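Local coordinates for protein probable molybdenum cofactor guanylyltransferase (Aquifex aeolicus, PDB 2E8B) that probably transfers GMP from GTP to the molybdopterin cofactor, forming molybdopterin guanine dinucleotide and releasing diphosphate, at residues E81-L92 / I149-I160. Numbering follows the deposited sequence.
Sequences ESASIIGLYTAL and IEERIKKGDYRI
In the MobA-like NTP transferase domain, of the GT-A clan, helix 84-92 packs against helix 149-154 and the loop that follows it in an apolar helix-helix interface, Ile149 fitting knobs-into-holes among Ile85, Leu88, Tyr89 and Leu92. The two helix segments run roughly antiparallel, at 145°, with axes 10.4 Å apart. Ile149 CD1 presses on Leu92 CD1 at 3.3 Å, tighter than normal carbon contact. Ile85 and Ile153 reach toward each other tip to tip, Ile85 CD1 lying 3.7 Å from Ile153 CG1. That reach follows from Ile85 chi1 (-167°), which swings CG1 opposite the backbone N and out toward the other helix, while CG2 lies against Tyr158 CB. At Ser84, Ile160 adds its CD1, 3.6 Å from Ser84 CB. Ile86, whose CD1 lies against the Tyr158 ring, also touches Asp77, a predicted GTP-binding residue, which places this part of the helix near the probable nucleotide site. Past the Schellman turn at Gly156, Arg159 grips Asp157 side-on, NE to OD1 and NH2 to OD2, and Arg152 NH2 meets OD2 from the opposite face, linking the loop back to helix 149-154. A water accepts from Ile85 N and donates to Tyr158 O, bridging the start of helix 84-92 to the loop. A leucine in place of Tyr158 would probably leave the Glu81 carboxylate without its hydroxyl partner and thin the cover over Ala83 CB, which lies 3.6 Å from Tyr158 CD2. Tyr158 OH donates to Glu81 OE1, which lies in the ring plane at its edge; the modelled 2.4 Å between Tyr158 OH and Glu81 OE1 is unusually short and its exact value doubtful.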
loop_
_atom_site.group_PDB
_atom_site.type_symbol
_atom_site.label_atom_id
_atom_site.label_comp_id
_atom_site.label_asym_id
_atom_site.label_seq_id
_atom_site.Cartn_x
_atom_site.Cartn_y
_atom_site.Cartn_z
ATOM N N GLU A 81 9.483 -6.979 13.879
ATOM C CA GLU A 81 10.191 -6.027 13.032
ATOM C C GLU A 81 9.236 -5.235 12.156
ATOM O O GLU A 81 8.268 -5.778 11.628
ATOM C CB GLU A 81 11.192 -6.746 12.131
ATOM C CG GLU A 81 12.472 -7.179 12.814
ATOM C CD GLU A 81 13.371 -7.943 11.871
ATOM O OE1 GLU A 81 12.953 -9.027 11.418
ATOM O OE2 GLU A 81 14.486 -7.461 11.576
ATOM N N SER A 82 9.522 -3.949 11.998
ATOM C CA SER A 82 8.694 -3.085 11.175
ATOM C C SER A 82 9.394 -2.811 9.847
ATOM O O SER A 82 10.290 -1.971 9.766
ATOM C CB SER A 82 8.421 -1.768 11.902
ATOM O OG SER A 82 7.642 -0.895 11.104
ATOM N N ALA A 83 8.980 -3.532 8.811
ATOM C CA ALA A 83 9.554 -3.377 7.479
ATOM C C ALA A 83 8.426 -3.440 6.459
ATOM O O ALA A 83 7.482 -4.216 6.610
ATOM C CB ALA A 83 10.572 -4.479 7.213
ATOM N N SER A 84 8.521 -2.621 5.421
ATOM C CA SER A 84 7.483 -2.592 4.398
ATOM C C SER A 84 7.272 -3.947 3.740
ATOM O O SER A 84 6.140 -4.316 3.420
ATOM C CB SER A 84 7.824 -1.548 3.335
ATOM O OG SER A 84 7.844 -0.255 3.910
ATOM N N ILE A 85 8.356 -4.694 3.547
ATOM C CA ILE A 85 8.245 -5.998 2.902
ATOM C C ILE A 85 7.422 -6.960 3.753
ATOM O O ILE A 85 6.780 -7.867 3.229
ATOM C CB ILE A 85 9.646 -6.600 2.594
ATOM C CG1 ILE A 85 9.497 -7.796 1.649
ATOM C CG2 ILE A 85 10.335 -7.021 3.874
ATOM C CD1 ILE A 85 10.819 -8.362 1.149
ATOM N N ILE A 86 7.429 -6.752 5.067
ATOM C CA ILE A 86 6.655 -7.601 5.970
ATOM C C ILE A 86 5.169 -7.255 5.866
ATOM O O ILE A 86 4.309 -8.125 5.996
ATOM C CB ILE A 86 7.149 -7.450 7.425
ATOM C CG1 ILE A 86 8.537 -8.096 7.543
ATOM C CG2 ILE A 86 6.154 -8.088 8.390
ATOM C CD1 ILE A 86 9.156 -8.033 8.925
ATOM N N GLY A 87 4.867 -5.984 5.614
ATOM C CA GLY A 87 3.475 -5.591 5.459
ATOM C C GLY A 87 2.950 -6.172 4.153
ATOM O O GLY A 87 1.791 -6.593 4.056
ATOM N N LEU A 88 3.815 -6.192 3.143
ATOM C CA LEU A 88 3.475 -6.730 1.832
ATOM C C LEU A 88 3.210 -8.225 1.959
ATOM O O LEU A 88 2.237 -8.741 1.423
ATOM C CB LEU A 88 4.626 -6.482 0.854
ATOM C CG LEU A 88 4.427 -6.898 -0.605
ATOM C CD1 LEU A 88 3.249 -6.135 -1.190
ATOM C CD2 LEU A 88 5.690 -6.607 -1.406
ATOM N N TYR A 89 4.086 -8.918 2.680
ATOM C CA TYR A 89 3.937 -10.351 2.896
ATOM C C TYR A 89 2.593 -10.620 3.573
ATOM O O TYR A 89 1.835 -11.498 3.159
ATOM C CB TYR A 89 5.078 -10.860 3.782
ATOM C CG TYR A 89 4.850 -12.236 4.370
ATOM C CD1 TYR A 89 4.966 -13.380 3.585
ATOM C CD2 TYR A 89 4.493 -12.388 5.711
ATOM C CE1 TYR A 89 4.734 -14.643 4.121
ATOM C CE2 TYR A 89 4.252 -13.649 6.256
ATOM C CZ TYR A 89 4.376 -14.768 5.452
ATOM O OH TYR A 89 4.133 -16.016 5.977
ATOM N N THR A 90 2.303 -9.847 4.614
ATOM C CA THR A 90 1.059 -10.008 5.354
ATOM C C THR A 90 -0.158 -9.812 4.458
ATOM O O THR A 90 -1.138 -10.543 4.568
ATOM C CB THR A 90 0.992 -9.019 6.527
ATOM O OG1 THR A 90 2.098 -9.266 7.405
ATOM C CG2 THR A 90 -0.313 -9.186 7.303
ATOM N N ALA A 91 -0.090 -8.828 3.565
ATOM C CA ALA A 91 -1.193 -8.554 2.657
ATOM C C ALA A 91 -1.415 -9.712 1.683
ATOM O O ALA A 91 -2.542 -10.178 1.505
ATOM C CB ALA A 91 -0.914 -7.271 1.875
ATOM N N LEU A 92 -0.335 -10.176 1.060
ATOM C CA LEU A 92 -0.430 -11.254 0.081
ATOM C C LEU A 92 -0.825 -12.594 0.685
ATOM O O LEU A 92 -1.479 -13.408 0.032
ATOM C CB LEU A 92 0.882 -11.373 -0.686
ATOM C CG LEU A 92 1.172 -10.140 -1.546
ATOM C CD1 LEU A 92 2.518 -10.286 -2.218
ATOM C CD2 LEU A 92 0.067 -9.961 -2.582
ATOM N N ILE A 149 8.670 -13.772 -1.956
ATOM C CA ILE A 149 8.777 -12.768 -0.906
ATOM C C ILE A 149 9.168 -13.458 0.393
ATOM O O ILE A 149 10.046 -12.997 1.122
ATOM C CB ILE A 149 7.437 -12.030 -0.703
ATOM C CG1 ILE A 149 7.083 -11.242 -1.965
ATOM C CG2 ILE A 149 7.528 -11.103 0.502
ATOM C CD1 ILE A 149 5.788 -10.473 -1.870
ATOM N N GLU A 150 8.519 -14.582 0.666
ATOM C CA GLU A 150 8.790 -15.338 1.875
ATOM C C GLU A 150 10.234 -15.825 1.886
ATOM O O GLU A 150 10.894 -15.834 2.926
ATOM C CB GLU A 150 7.837 -16.526 1.960
ATOM C CG GLU A 150 7.786 -17.156 3.324
ATOM C CD GLU A 150 6.882 -18.359 3.358
ATOM O OE1 GLU A 150 5.667 -18.205 3.099
ATOM O OE2 GLU A 150 7.391 -19.458 3.639
ATOM N N GLU A 151 10.719 -16.230 0.717
ATOM C CA GLU A 151 12.082 -16.718 0.572
ATOM C C GLU A 151 13.108 -15.636 0.904
ATOM O O GLU A 151 14.053 -15.870 1.658
ATOM C CB GLU A 151 12.292 -17.208 -0.860
ATOM C CG GLU A 151 13.665 -17.773 -1.152
ATOM C CD GLU A 151 13.768 -18.278 -2.576
ATOM O OE1 GLU A 151 12.926 -19.113 -2.967
ATOM O OE2 GLU A 151 14.684 -17.843 -3.306
ATOM N N ARG A 152 12.922 -14.447 0.338
ATOM C CA ARG A 152 13.849 -13.349 0.585
ATOM C C ARG A 152 13.809 -12.872 2.040
ATOM O O ARG A 152 14.851 -12.598 2.632
ATOM C CB ARG A 152 13.552 -12.187 -0.369
ATOM C CG ARG A 152 13.687 -12.549 -1.848
ATOM C CD ARG A 152 13.700 -11.303 -2.724
ATOM N NE ARG A 152 14.962 -10.577 -2.606
ATOM C CZ ARG A 152 16.073 -10.904 -3.255
ATOM N NH1 ARG A 152 16.080 -11.947 -4.078
ATOM N NH2 ARG A 152 17.179 -10.198 -3.079
ATOM N N ILE A 153 12.615 -12.771 2.619
ATOM C CA ILE A 153 12.508 -12.335 4.009
ATOM C C ILE A 153 13.215 -13.370 4.882
ATOM O O ILE A 153 13.972 -13.028 5.791
ATOM C CB ILE A 153 11.032 -12.200 4.452
ATOM C CG1 ILE A 153 10.350 -11.090 3.643
ATOM C CG2 ILE A 153 10.958 -11.880 5.941
ATOM C CD1 ILE A 153 8.907 -10.838 4.019
ATOM N N LYS A 154 12.974 -14.642 4.585
ATOM C CA LYS A 154 13.594 -15.732 5.329
ATOM C C LYS A 154 15.116 -15.611 5.250
ATOM O O LYS A 154 15.819 -15.865 6.232
ATOM C CB LYS A 154 13.129 -17.079 4.754
ATOM C CG LYS A 154 13.580 -18.307 5.538
ATOM C CD LYS A 154 15.028 -18.664 5.252
ATOM C CE LYS A 154 15.203 -19.132 3.817
ATOM N NZ LYS A 154 14.372 -20.335 3.533
ATOM N N LYS A 155 15.622 -15.209 4.088
ATOM C CA LYS A 155 17.062 -15.059 3.903
ATOM C C LYS A 155 17.581 -13.734 4.449
ATOM O O LYS A 155 18.774 -13.440 4.361
ATOM C CB LYS A 155 17.429 -15.202 2.426
ATOM C CG LYS A 155 17.246 -16.617 1.887
ATOM C CD LYS A 155 17.571 -16.687 0.407
ATOM C CE LYS A 155 17.396 -18.094 -0.143
ATOM N NZ LYS A 155 17.696 -18.145 -1.602
ATOM N N GLY A 156 16.674 -12.930 4.997
ATOM C CA GLY A 156 17.065 -11.665 5.598
ATOM C C GLY A 156 17.142 -10.425 4.728
ATOM O O GLY A 156 17.525 -9.362 5.218
ATOM N N ASP A 157 16.791 -10.542 3.452
ATOM C CA ASP A 157 16.833 -9.395 2.543
ATOM C C ASP A 157 15.448 -8.756 2.530
ATOM O O ASP A 157 14.530 -9.259 1.884
ATOM C CB ASP A 157 17.211 -9.854 1.132
ATOM C CG ASP A 157 17.547 -8.694 0.200
ATOM O OD1 ASP A 157 17.264 -7.522 0.547
ATOM O OD2 ASP A 157 18.091 -8.963 -0.892
ATOM N N TYR A 158 15.309 -7.646 3.249
ATOM C CA TYR A 158 14.035 -6.941 3.353
ATOM C C TYR A 158 13.841 -5.863 2.294
ATOM O O TYR A 158 12.837 -5.151 2.311
ATOM C CB TYR A 158 13.918 -6.289 4.732
ATOM C CG TYR A 158 13.725 -7.247 5.892
ATOM C CD1 TYR A 158 14.003 -8.611 5.768
ATOM C CD2 TYR A 158 13.285 -6.773 7.129
ATOM C CE1 TYR A 158 13.846 -9.478 6.858
ATOM C CE2 TYR A 158 13.131 -7.623 8.215
ATOM C CZ TYR A 158 13.412 -8.972 8.073
ATOM O OH TYR A 158 13.274 -9.807 9.156
ATOM N N ARG A 159 14.793 -5.726 1.378
ATOM C CA ARG A 159 14.675 -4.700 0.349
ATOM C C ARG A 159 13.602 -5.025 -0.681
ATOM O O ARG A 159 13.687 -6.042 -1.368
ATOM C CB ARG A 159 16.009 -4.524 -0.368
ATOM C CG ARG A 159 17.155 -4.128 0.537
ATOM C CD ARG A 159 18.453 -4.152 -0.246
ATOM N NE ARG A 159 18.786 -5.510 -0.673
ATOM C CZ ARG A 159 19.730 -5.801 -1.563
ATOM N NH1 ARG A 159 20.435 -4.826 -2.126
ATOM N NH2 ARG A 159 19.983 -7.068 -1.874
ATOM N N ILE A 160 12.589 -4.171 -0.792
ATOM C CA ILE A 160 11.549 -4.409 -1.787
ATOM C C ILE A 160 12.137 -4.138 -3.171
ATOM O O ILE A 160 11.682 -4.703 -4.169
ATOM C CB ILE A 160 10.309 -3.525 -1.542
ATOM C CG1 ILE A 160 9.642 -3.940 -0.222
ATOM C CG2 ILE A 160 9.308 -3.692 -2.683
ATOM C CD1 ILE A 160 8.436 -3.089 0.158
HETATM O O HOH W 1 11.091 -3.658 3.696
#